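Local coordinates for D-alanyl-D-alanine carboxypeptidase (Penicillin binding protein) family protein (PDB 6OSU), which probably removes the terminal D-alanine from peptidoglycan precursor peptides, as a serine-type D-Ala-D-Ala carboxypeptidase of the peptidase S11 family, at residues L65-T70 with S124-T129; E93-T98 with A128-A133; Q141-L146 with A162-L167; D178-A183 with R299-V304; A285-V290 with L305-S310. All blocks are in the same frame, centred on the assembly; numbering follows the deposited sequence.

Interaction 1: residues L65-T70 with S124-T129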
# COMPACT_ATOMS: atom_id res chain seq x y z
N LEU A 65 -4.70 11.34 -5.49
CA LEU A 65 -3.76 10.23 -5.40
C LEU A 65 -2.42 10.61 -6.02
O LEU A 65 -1.39 10.01 -5.68
CB LEU A 65 -4.34 8.99 -6.06
CG LEU A 65 -5.73 8.54 -5.59
CD1 LEU A 65 -6.03 7.13 -6.09
CD2 LEU A 65 -5.85 8.61 -4.07
N THR A 66 -2.44 11.59 -6.93
CA THR A 66 -1.21 12.19 -7.44
C THR A 66 -0.27 12.58 -6.31
O THR A 66 0.95 12.40 -6.41
CB THR A 66 -1.55 13.42 -8.29
OG1 THR A 66 -2.45 13.06 -9.36
CG2 THR A 66 -0.30 14.05 -8.88
N LYS A 67 -0.82 13.11 -5.21
CA LYS A 67 -0.00 13.56 -4.09
C LYS A 67 0.82 12.44 -3.47
O LYS A 67 1.81 12.72 -2.78
CB LYS A 67 -0.88 14.20 -3.01
CG LYS A 67 -1.53 15.52 -3.41
CD LYS A 67 -2.19 16.17 -2.21
CE LYS A 67 -2.76 17.55 -2.55
NZ LYS A 67 -3.91 17.49 -3.51
N ILE A 68 0.45 11.18 -3.70
CA ILE A 68 1.26 10.08 -3.19
C ILE A 68 2.61 10.05 -3.89
O ILE A 68 3.65 9.84 -3.25
CB ILE A 68 0.52 8.74 -3.34
CG1 ILE A 68 -0.79 8.76 -2.54
CG2 ILE A 68 1.40 7.59 -2.88
CD1 ILE A 68 -1.63 7.52 -2.75
N MET A 69 2.61 10.24 -5.21
CA MET A 69 3.87 10.29 -5.94
C MET A 69 4.71 11.48 -5.51
O MET A 69 5.93 11.36 -5.34
CB MET A 69 3.62 10.33 -7.45
CG MET A 69 4.89 10.53 -8.26
SD MET A 69 6.09 9.21 -7.98
CE MET A 69 5.45 7.94 -9.08
N THR A 70 4.08 12.64 -5.34
CA THR A 70 4.82 13.81 -4.86
C THR A 70 5.43 13.53 -3.50
O THR A 70 6.62 13.79 -3.27
CB THR A 70 3.90 15.03 -4.80
OG1 THR A 70 3.36 15.28 -6.11
CG2 THR A 70 4.67 16.26 -4.34
N SER A 124 -4.29 17.09 2.54
CA SER A 124 -4.36 17.17 1.09
C SER A 124 -4.19 18.61 0.61
O SER A 124 -4.81 19.03 -0.38
CB SER A 124 -5.66 16.56 0.55
OG SER A 124 -5.51 16.13 -0.78
N GLY A 125 -3.33 19.36 1.29
CA GLY A 125 -3.16 20.77 0.99
C GLY A 125 -2.42 20.97 -0.31
O GLY A 125 -1.29 20.48 -0.48
N ASN A 126 -3.03 21.69 -1.25
CA ASN A 126 -2.38 21.92 -2.53
C ASN A 126 -1.23 22.93 -2.40
O ASN A 126 -0.21 22.80 -3.08
CB ASN A 126 -3.40 22.39 -3.57
CG ASN A 126 -4.44 21.34 -3.87
OD1 ASN A 126 -4.12 20.16 -4.01
ND2 ASN A 126 -5.70 21.76 -3.95
N ASP A 127 -1.39 23.92 -1.52
CA ASP A 127 -0.31 24.89 -1.33
C ASP A 127 0.95 24.22 -0.80
O ASP A 127 2.07 24.57 -1.21
CB ASP A 127 -0.78 26.02 -0.39
CG ASP A 127 -1.45 25.51 0.88
OD1 ASP A 127 -1.55 24.28 1.06
OD2 ASP A 127 -1.88 26.36 1.69
N ALA A 128 0.80 23.24 0.10
CA ALA A 128 1.97 22.53 0.61
C ALA A 128 2.61 21.67 -0.47
O ALA A 128 3.84 21.64 -0.61
CB ALA A 128 1.59 21.68 1.82
N THR A 129 1.79 20.98 -1.26
CA THR A 129 2.30 20.16 -2.36
C THR A 129 3.08 21.02 -3.35
O THR A 129 4.17 20.64 -3.79
CB THR A 129 1.15 19.44 -3.06
OG1 THR A 129 0.37 18.74 -2.09
CG2 THR A 129 1.68 18.46 -4.09
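Lys-67 NZ donates a hydrogen bond to Asn-126 OD1 at 2.7 Å, the shortest link between residues 65-70 and 124-129. A weak, longer bond of 3.4 Å runs from Lys-67 NZ to Ser-124 OG. Lys-67 is the lysine of an apparent SxxK motif, and Ser-124 to Asn-126 read as the SxN motif of penicillin-binding proteins. Lys-67 is the predicted proton acceptor, and Ser-124 is a predicted active-site residue. NZ also bonds to Ser-64 OG, the predicted acyl-ester nucleophile, and to Asp-165 O. Ser-124 OG bonds to Ser-64 OG and to Lys-278 NZ. The two motifs therefore meet in one hydrogen-bonded cluster.

The lysine chain runs extended from helix 66-79 as far as CE, then bends at its last torsion (chi4 67°). This bend turns NZ onto Asn-126 OD1, nearly in line with the amide C=O (160°). The Asn-126 side chain lies across the lysine at about a right angle. Its other amide atom, ND2, is held by Gly-99 O. Ser-124 has positive phi where helix 113-123 ends, and Gly-125 is the N-cap of helix 126-137.

Beside the lysine shaft lies Thr-129. Its OG1 is 3.4 Å from Lys-67 CE and donates to Gly-125 O at 2.9 Å. Thr-129 N reaches the same oxygen from the opposite face of the carbonyl plane. Thr-70 OG1 turns to Pro-164 O outside the pair. Farther along the two helices, methyl meets methyl: Thr-70 CG2 is 3.7 Å from Thr-129 CG2.

Interaction 2: residues E93-T98 with A128-A133; sequences ENAAST and ATIALA
Ala-95 and Ile-130 bring the short helix 93-96 against helix 126-137 in a small apolar contact. Their CA atoms are 5.3 Å apart. No hydrogen bond crosses between the two segments. The contact sits on a different side of helix 126-137 from the one Thr-129 turns to Lys-67.

The methyl Ile-130 CG2 lies at the middle of the contact, anti to the backbone N, which directs it at helix 93-96. There it meets Ala-95 CA at 3.7 Å and Ala-95 CB at 3.8 Å. Asn-94 ND2 comes in from one side, 3.5 Å from the same methyl, its side chain crossing the isoleucine at about a right angle. The amide's polar partner is Glu-134 OE2, one turn farther along helix 126-137. The other branch, Ile-130 CG1, meets Thr-98 CG2 at 3.9 Å. Ala-95 CB also faces Ala-131 CB at 4.1 Å.

Thr-98 OG1 donates to Ala-95 O at 3.1 Å and lies in the plane of that carbonyl. Thr-98 N bonds to the same oxygen. Both bonds tie Thr-98 to the end of the helix it follows. Van der Waals contact thus holds the segments together; the polar ends of Asn-94 and Thr-98 bond elsewhere.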
# COMPACT_ATOMS: atom_id res chain seq x y z
N GLU A 93 4.39 32.99 -3.57
CA GLU A 93 3.02 33.46 -3.73
C GLU A 93 2.21 32.53 -4.63
O GLU A 93 0.99 32.43 -4.47
CB GLU A 93 3.00 34.89 -4.26
CG GLU A 93 2.66 35.92 -3.20
CD GLU A 93 3.32 37.26 -3.45
OE1 GLU A 93 3.24 37.77 -4.59
OE2 GLU A 93 3.93 37.81 -2.50
N ASN A 94 2.87 31.85 -5.57
CA ASN A 94 2.19 30.85 -6.37
C ASN A 94 1.64 29.73 -5.50
O ASN A 94 0.48 29.34 -5.62
CB ASN A 94 3.13 30.29 -7.44
CG ASN A 94 2.49 29.16 -8.23
OD1 ASN A 94 1.51 29.36 -8.94
ND2 ASN A 94 3.06 27.97 -8.12
N ALA A 95 2.48 29.21 -4.60
CA ALA A 95 2.05 28.12 -3.73
C ALA A 95 0.93 28.57 -2.80
O ALA A 95 -0.13 27.92 -2.72
CB ALA A 95 3.24 27.59 -2.92
N ALA A 96 1.13 29.69 -2.10
CA ALA A 96 0.17 30.13 -1.09
C ALA A 96 -1.21 30.39 -1.68
O ALA A 96 -2.22 30.27 -0.97
CB ALA A 96 0.68 31.39 -0.39
N SER A 97 -1.29 30.72 -2.97
CA SER A 97 -2.54 31.13 -3.59
C SER A 97 -3.22 30.00 -4.36
O SER A 97 -4.22 30.26 -5.04
CB SER A 97 -2.31 32.32 -4.52
OG SER A 97 -1.75 31.91 -5.75
N THR A 98 -2.71 28.78 -4.29
CA THR A 98 -3.38 27.67 -4.97
C THR A 98 -4.68 27.33 -4.27
O THR A 98 -4.73 27.24 -3.03
CB THR A 98 -2.48 26.43 -5.03
OG1 THR A 98 -2.29 25.92 -3.71
CG2 THR A 98 -1.13 26.76 -5.64
N ALA A 128 0.80 23.24 0.10
CA ALA A 128 1.97 22.53 0.61
C ALA A 128 2.61 21.67 -0.47
O ALA A 128 3.84 21.64 -0.61
CB ALA A 128 1.59 21.68 1.82
N THR A 129 1.79 20.98 -1.26
CA THR A 129 2.30 20.16 -2.36
C THR A 129 3.08 21.02 -3.35
O THR A 129 4.17 20.64 -3.79
CB THR A 129 1.15 19.44 -3.06
OG1 THR A 129 0.37 18.74 -2.09
CG2 THR A 129 1.68 18.46 -4.09
N ILE A 130 2.53 22.18 -3.71
CA ILE A 130 3.20 23.04 -4.68
C ILE A 130 4.49 23.60 -4.10
O ILE A 130 5.49 23.76 -4.82
CB ILE A 130 2.24 24.16 -5.13
CG1 ILE A 130 1.09 23.57 -5.95
CG2 ILE A 130 2.97 25.23 -5.92
CD1 ILE A 130 1.54 22.59 -7.00
N ALA A 131 4.51 23.89 -2.80
CA ALA A 131 5.71 24.44 -2.18
C ALA A 131 6.84 23.42 -2.16
O ALA A 131 8.01 23.78 -2.36
CB ALA A 131 5.40 24.93 -0.76
N LEU A 132 6.52 22.15 -1.92
CA LEU A 132 7.54 21.11 -1.98
C LEU A 132 8.02 20.89 -3.41
O LEU A 132 9.22 20.69 -3.64
CB LEU A 132 7.01 19.80 -1.39
CG LEU A 132 6.85 19.75 0.13
CD1 LEU A 132 5.99 18.56 0.54
CD2 LEU A 132 8.21 19.68 0.80
N ALA A 133 7.09 20.92 -4.37
CA ALA A 133 7.45 20.66 -5.76
C ALA A 133 8.36 21.75 -6.31
O ALA A 133 9.37 21.45 -6.96
CB ALA A 133 6.19 20.53 -6.61

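Interaction 3: residues Q141-L146 with A162-L167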
# COMPACT_ATOMS: atom_id res chain seq x y z
N GLN A 141 6.48 22.22 -13.44
CA GLN A 141 6.57 21.42 -14.66
C GLN A 141 7.73 20.45 -14.59
O GLN A 141 7.58 19.26 -14.91
CB GLN A 141 6.70 22.33 -15.88
CG GLN A 141 5.44 23.10 -16.25
CD GLN A 141 5.34 24.43 -15.52
OE1 GLN A 141 6.12 24.72 -14.61
NE2 GLN A 141 4.38 25.26 -15.93
N ALA A 142 8.91 20.93 -14.20
CA ALA A 142 10.07 20.05 -14.05
C ALA A 142 9.80 18.96 -13.03
O ALA A 142 10.21 17.80 -13.22
CB ALA A 142 11.30 20.86 -13.67
N PHE A 143 9.11 19.29 -11.94
CA PHE A 143 8.80 18.29 -10.93
C PHE A 143 7.84 17.24 -11.49
O PHE A 143 7.97 16.05 -11.17
CB PHE A 143 8.21 18.94 -9.68
CG PHE A 143 8.03 17.99 -8.53
CD1 PHE A 143 9.08 17.76 -7.65
CD2 PHE A 143 6.84 17.32 -8.34
CE1 PHE A 143 8.92 16.88 -6.59
CE2 PHE A 143 6.68 16.44 -7.29
CZ PHE A 143 7.72 16.22 -6.40
N THR A 144 6.88 17.66 -12.31
CA THR A 144 5.98 16.70 -12.94
C THR A 144 6.74 15.73 -13.82
O THR A 144 6.44 14.53 -13.84
CB THR A 144 4.91 17.44 -13.74
OG1 THR A 144 4.22 18.36 -12.88
CG2 THR A 144 3.90 16.46 -14.32
N ASP A 145 7.74 16.23 -14.56
CA ASP A 145 8.59 15.35 -15.36
C ASP A 145 9.30 14.34 -14.47
O ASP A 145 9.42 13.16 -14.84
CB ASP A 145 9.61 16.17 -16.14
CG ASP A 145 9.00 16.89 -17.32
OD1 ASP A 145 8.14 16.29 -18.01
OD2 ASP A 145 9.36 18.07 -17.56
N LEU A 146 9.78 14.77 -13.31
CA LEU A 146 10.40 13.84 -12.37
C LEU A 146 9.39 12.81 -11.88
O LEU A 146 9.72 11.63 -11.72
CB LEU A 146 11.00 14.61 -11.20
CG LEU A 146 11.65 13.76 -10.12
CD1 LEU A 146 12.93 13.12 -10.64
CD2 LEU A 146 11.92 14.61 -8.90
N ALA A 162 -0.13 15.17 -14.76
CA ALA A 162 -0.09 16.47 -15.40
C ALA A 162 0.40 17.57 -14.48
O ALA A 162 0.74 18.66 -14.96
CB ALA A 162 -1.47 16.85 -15.94
N ASN A 163 0.45 17.31 -13.18
CA ASN A 163 0.83 18.31 -12.19
C ASN A 163 1.13 17.59 -10.88
O ASN A 163 0.89 16.38 -10.76
CB ASN A 163 -0.26 19.38 -12.02
CG ASN A 163 -1.62 18.79 -11.72
OD1 ASN A 163 -1.74 17.83 -10.96
ND2 ASN A 163 -2.65 19.36 -12.32
N PRO A 164 1.69 18.29 -9.88
CA PRO A 164 2.07 17.61 -8.63
C PRO A 164 0.93 17.37 -7.64
O PRO A 164 1.13 16.60 -6.69
CB PRO A 164 3.11 18.56 -8.01
CG PRO A 164 3.55 19.45 -9.14
CD PRO A 164 2.35 19.60 -10.00
N ASP A 165 -0.24 17.99 -7.81
CA ASP A 165 -1.26 17.94 -6.77
C ASP A 165 -2.55 17.26 -7.18
O ASP A 165 -3.42 17.06 -6.33
CB ASP A 165 -1.57 19.35 -6.24
CG ASP A 165 -1.84 20.34 -7.35
OD1 ASP A 165 -1.82 19.94 -8.53
OD2 ASP A 165 -2.06 21.53 -7.02
N GLY A 166 -2.71 16.89 -8.45
CA GLY A 166 -3.89 16.18 -8.88
C GLY A 166 -5.08 17.04 -9.25
O GLY A 166 -6.19 16.52 -9.37
N LEU A 167 -4.88 18.34 -9.42
CA LEU A 167 -5.96 19.20 -9.87
C LEU A 167 -6.25 18.93 -11.34
O LEU A 167 -5.32 18.78 -12.14
CB LEU A 167 -5.60 20.67 -9.66
CG LEU A 167 -5.51 21.08 -8.18
CD1 LEU A 167 -5.01 22.51 -8.05
CD2 LEU A 167 -6.85 20.91 -7.47
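Thr-144 and Phe-143 of helix 140-154 rest against the loop at Ala-162 to Pro-164. Thr-144 OG1 is 3.5 Å from Asn-163 CA and 3.7 Å from Pro-164 CD. Its other branch, CG2, lies against the Ala-162/Asn-163 peptide, 3.7 Å from Ala-162 C. These are packing contacts: the hydroxyl's hydrogen bond goes to Thr-140 O in its own helix. Phe-143 CG stands anti to the backbone N (chi1 -172°), which sends the ring toward the proline. Its CD2 meets Pro-164 CB at 3.9 Å, in an oblique approach. Ala-133 of helix 126-137 packs on both the ring and the proline.

The second shell fixes the shape of the loop. Asn-163 points away from the helix and grips the residues after it. Its OD1 accepts from Gly-166 N at 2.9 Å. Its ND2 donates to Leu-167 O at 2.7 Å, with the acceptor nearly in the amide plane. Gly-166 takes a positive phi in this turn.

The carbonyls of Pro-164 and Asp-165 face helix 66-79. The arrangement is an Asx motif in a loop packed among helices 66-79, 126-137 and 140-154, in the helical part of the penicillin-binding fold, beside the predicted active site.

Interaction 4: residues D178-A183 with R299-V304; sequences DMALLA and RFISVV
Ala-180 and Val-303 mark the closest backbone approach, 6.4 Å between CA atoms, where helix 178-183 lies over strand 299-304 with their directions 144° apart. The axes of these segments come within 8.2 Å. This is helix-on-sheet packing in the penicillin-binding and beta-lactamase type of fold, where a central antiparallel sheet has helices on its faces. Strand 298-307 is the middle strand of five, between 39-44 and 288-295.

Ile-301 and Val-303, two residues apart, point toward the helix. Ser-302 between them points away, where it touches helix 310-327 on the other face of the sheet. The helix answers largely with alanines, whose small side chains let it settle near the strand. No hydrogen bond crosses between the two segments, and the touching residues are all buried.

Val-303 CG2 sits against Met-179 and Ala-180, 3.8 Å from Ala-180 N and 4.0 Å from Met-179 CB. Met-179 starts toward the strand, but its chain bends at chi2 (-68°) and carries its sulfur end away. Its methyl ends near Leu-65. Ala-180 also touches Val-41 and Met-43 of strand 39-44, so the helix straddles two strands. Ile-301 CG2 lies anti to the backbone N. It touches Ala-180 too, more loosely, and meets Ala-183 CB at 3.9 Å, while Ile-301 CD1 comes within 4.1 Å of Ala-183 C.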
# COMPACT_ATOMS: atom_id res chain seq x y z
N ASP A 178 -1.49 0.33 -10.88
CA ASP A 178 -0.33 1.21 -10.79
C ASP A 178 -0.26 1.89 -9.43
O ASP A 178 0.83 2.06 -8.86
CB ASP A 178 -0.36 2.25 -11.90
CG ASP A 178 0.26 1.75 -13.19
OD1 ASP A 178 0.50 0.53 -13.31
OD2 ASP A 178 0.51 2.58 -14.09
N MET A 179 -1.41 2.28 -8.88
CA MET A 179 -1.41 2.94 -7.58
C MET A 179 -1.08 1.97 -6.45
O MET A 179 -0.46 2.37 -5.45
CB MET A 179 -2.76 3.61 -7.33
CG MET A 179 -2.87 4.99 -7.97
SD MET A 179 -1.76 6.15 -7.16
CE MET A 179 -1.59 7.41 -8.43
N ALA A 180 -1.45 0.70 -6.59
CA ALA A 180 -1.05 -0.30 -5.60
C ALA A 180 0.45 -0.56 -5.67
O ALA A 180 1.11 -0.76 -4.64
CB ALA A 180 -1.83 -1.59 -5.81
N LEU A 181 1.02 -0.55 -6.88
CA LEU A 181 2.47 -0.69 -7.01
C LEU A 181 3.19 0.46 -6.32
O LEU A 181 4.17 0.25 -5.60
CB LEU A 181 2.85 -0.78 -8.49
CG LEU A 181 2.47 -2.07 -9.21
CD1 LEU A 181 2.62 -1.92 -10.72
CD2 LEU A 181 3.32 -3.24 -8.72
N LEU A 182 2.70 1.69 -6.53
CA LEU A 182 3.31 2.85 -5.88
C LEU A 182 3.23 2.72 -4.36
O LEU A 182 4.22 2.94 -3.66
CB LEU A 182 2.62 4.12 -6.36
CG LEU A 182 3.05 5.42 -5.66
CD1 LEU A 182 4.54 5.62 -5.82
CD2 LEU A 182 2.27 6.61 -6.23
N ALA A 183 2.05 2.36 -3.84
CA ALA A 183 1.89 2.25 -2.40
C ALA A 183 2.83 1.20 -1.81
O ALA A 183 3.49 1.45 -0.80
CB ALA A 183 0.43 1.92 -2.06
N ARG A 299 -0.31 -7.44 6.03
CA ARG A 299 -0.71 -6.13 5.54
C ARG A 299 -1.23 -6.25 4.11
O ARG A 299 -0.61 -6.91 3.26
CB ARG A 299 0.44 -5.13 5.57
CG ARG A 299 0.15 -3.86 4.79
CD ARG A 299 1.35 -2.94 4.69
NE ARG A 299 1.78 -2.46 6.00
CZ ARG A 299 1.18 -1.49 6.67
NH1 ARG A 299 0.11 -0.88 6.16
NH2 ARG A 299 1.64 -1.12 7.86
N PHE A 300 -2.36 -5.61 3.84
CA PHE A 300 -2.93 -5.56 2.51
C PHE A 300 -3.05 -4.12 2.04
O PHE A 300 -3.21 -3.20 2.85
CB PHE A 300 -4.31 -6.24 2.46
CG PHE A 300 -4.24 -7.73 2.37
CD1 PHE A 300 -4.02 -8.34 1.14
CD2 PHE A 300 -4.38 -8.52 3.50
CE1 PHE A 300 -3.95 -9.72 1.05
CE2 PHE A 300 -4.31 -9.90 3.41
CZ PHE A 300 -4.10 -10.50 2.18
N ILE A 301 -2.96 -3.93 0.73
CA ILE A 301 -3.11 -2.64 0.10
C ILE A 301 -4.32 -2.70 -0.82
O ILE A 301 -4.44 -3.62 -1.64
CB ILE A 301 -1.84 -2.24 -0.68
CG1 ILE A 301 -0.69 -2.01 0.30
CG2 ILE A 301 -2.09 -1.02 -1.54
CD1 ILE A 301 0.68 -2.03 -0.35
N SER A 302 -5.23 -1.74 -0.67
CA SER A 302 -6.43 -1.67 -1.49
C SER A 302 -6.50 -0.30 -2.15
O SER A 302 -6.22 0.72 -1.52
CB SER A 302 -7.69 -1.90 -0.67
OG SER A 302 -8.02 -3.28 -0.62
N VAL A 303 -6.88 -0.30 -3.43
CA VAL A 303 -7.17 0.91 -4.18
C VAL A 303 -8.58 0.79 -4.73
O VAL A 303 -8.92 -0.23 -5.35
CB VAL A 303 -6.16 1.14 -5.32
CG1 VAL A 303 -6.50 2.41 -6.06
CG2 VAL A 303 -4.74 1.20 -4.77
N VAL A 304 -9.41 1.80 -4.48
CA VAL A 304 -10.76 1.87 -5.02
C VAL A 304 -10.88 3.19 -5.78
O VAL A 304 -10.50 4.24 -5.25
CB VAL A 304 -11.83 1.77 -3.92
CG1 VAL A 304 -13.19 2.07 -4.48
CG2 VAL A 304 -11.82 0.39 -3.29

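Interaction 5: residues A285-V290 with L305-S310; sequences AGYCLV and LGTTSS
Tyr-287 and Thr-307 form the tight part of this contact. Tyr-287 N donates to Thr-307 O at 3.0 Å and almost straight (170°). In return, Tyr-287 O is gripped twice. Thr-307 N reaches it at 3.2 Å, and Thr-307 OG1 at 2.8 Å from the opposite face of the carbonyl plane. Thr-307 OG1 stands between its own backbone N and carbonyl carbon (chi1 58°), a position from which it can reach across the strands. The Tyr-287 ring is closely packed as well: Ser-310 N lies 3.5 Å above its plane, over its centre, and Ser-309 C is nearer the rim. His-281 of strand 274-282 also stacks with Tyr-287. Gly-286 and Gly-306 come within 4.1 Å at their CA atoms, and the two glycines let the backbones approach this closely. Gly-306 CA also makes a CH...O contact of 3.1 Å with Ala-285 O.

The pair Tyr-287/Thr-307 is antiparallel and hydrogen-bonded. It lies at the open end of the hairpin of strands 288-295 and 298-307, where the chain turns a corner at Tyr-287. Toward the buried side, Cys-288 CB packs on Leu-305 CD2 at 3.8 Å. Cys-288 SG takes a weak bond from Gly-306 N.

The outer side is looser. Thr-308 is exposed and turns away. The Ser-309 side chain also points outward, and its OG N-caps the following helix by bonding to Lys-312 N.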
# COMPACT_ATOMS: atom_id res chain seq x y z
N ALA A 285 -12.66 11.67 -11.73
CA ALA A 285 -12.12 10.50 -11.05
C ALA A 285 -13.09 9.86 -10.07
O ALA A 285 -12.91 8.68 -9.73
CB ALA A 285 -10.84 10.87 -10.29
N GLY A 286 -14.11 10.59 -9.62
CA GLY A 286 -14.95 10.09 -8.55
C GLY A 286 -14.21 10.11 -7.23
O GLY A 286 -13.13 10.69 -7.09
N TYR A 287 -14.81 9.46 -6.24
CA TYR A 287 -14.20 9.33 -4.92
C TYR A 287 -13.26 8.13 -4.93
O TYR A 287 -13.69 7.00 -5.21
CB TYR A 287 -15.27 9.17 -3.84
CG TYR A 287 -16.10 10.41 -3.63
CD1 TYR A 287 -15.71 11.37 -2.70
CD2 TYR A 287 -17.27 10.62 -4.35
CE1 TYR A 287 -16.47 12.51 -2.50
CE2 TYR A 287 -18.03 11.77 -4.16
CZ TYR A 287 -17.62 12.70 -3.23
OH TYR A 287 -18.38 13.84 -3.03
N CYS A 288 -11.99 8.36 -4.62
CA CYS A 288 -10.97 7.33 -4.68
C CYS A 288 -10.27 7.20 -3.34
O CYS A 288 -10.19 8.16 -2.56
CB CYS A 288 -9.93 7.64 -5.76
SG CYS A 288 -10.65 7.97 -7.37
N LEU A 289 -9.75 6.01 -3.07
CA LEU A 289 -9.03 5.75 -1.83
C LEU A 289 -7.95 4.71 -2.08
O LEU A 289 -8.24 3.62 -2.59
CB LEU A 289 -9.98 5.28 -0.72
CG LEU A 289 -9.36 4.87 0.62
CD1 LEU A 289 -8.49 5.98 1.19
CD2 LEU A 289 -10.45 4.48 1.61
N VAL A 290 -6.72 5.06 -1.74
CA VAL A 290 -5.65 4.09 -1.54
C VAL A 290 -5.55 3.86 -0.04
O VAL A 290 -5.32 4.80 0.73
CB VAL A 290 -4.31 4.59 -2.12
CG1 VAL A 290 -3.19 3.61 -1.79
CG2 VAL A 290 -4.43 4.81 -3.63
N LEU A 305 -11.38 3.12 -7.01
CA LEU A 305 -11.45 4.28 -7.88
C LEU A 305 -12.87 4.47 -8.40
O LEU A 305 -13.53 3.50 -8.80
CB LEU A 305 -10.49 4.14 -9.07
CG LEU A 305 -9.02 3.83 -8.76
CD1 LEU A 305 -8.26 3.53 -10.04
CD2 LEU A 305 -8.35 4.97 -7.99
N GLY A 306 -13.33 5.72 -8.38
CA GLY A 306 -14.54 6.08 -9.10
C GLY A 306 -15.86 5.82 -8.41
O GLY A 306 -16.89 5.77 -9.08
N THR A 307 -15.87 5.65 -7.09
CA THR A 307 -17.14 5.50 -6.39
C THR A 307 -17.93 6.81 -6.45
O THR A 307 -17.37 7.90 -6.63
CB THR A 307 -16.94 5.09 -4.94
OG1 THR A 307 -16.13 6.06 -4.27
CG2 THR A 307 -16.28 3.72 -4.87
N THR A 308 -19.24 6.69 -6.30
CA THR A 308 -20.15 7.82 -6.45
C THR A 308 -20.36 8.59 -5.15
O THR A 308 -21.12 9.56 -5.14
CB THR A 308 -21.50 7.34 -6.99
OG1 THR A 308 -22.05 6.35 -6.10
CG2 THR A 308 -21.32 6.72 -8.37
N SER A 309 -19.71 8.19 -4.06
CA SER A 309 -19.86 8.88 -2.79
C SER A 309 -18.68 8.51 -1.90
O SER A 309 -18.08 7.44 -2.05
CB SER A 309 -21.17 8.51 -2.10
OG SER A 309 -21.08 7.21 -1.53
N SER A 310 -18.36 9.41 -0.96
CA SER A 310 -17.31 9.11 0.01
C SER A 310 -17.72 7.96 0.91
O SER A 310 -16.88 7.13 1.29
CB SER A 310 -16.98 10.36 0.83
OG SER A 310 -18.16 10.96 1.34

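Interactions 1, 2 and 3 cluster in the helical part of the fold, with centres 10 to 12 Å apart. Interactions 1 and 2 share Ala-128 and Thr-129 on helix 126-137. The loop of interaction 3 touches both. Interactions 4 and 5 both involve the antiparallel sheet and share strand 298-307, with centres about 14 Å apart. Their segments alternate along the chain, whereas interactions 1, 3 and 4 follow in series. Interaction 1 bridges the two groups: Leu-65 packs on Leu-305 and Val-290, and Ile-68 on Leu-182. Interaction 2 touches neither sheet contact. The predicted catalytic cluster thus lies where the helical part meets the sheet.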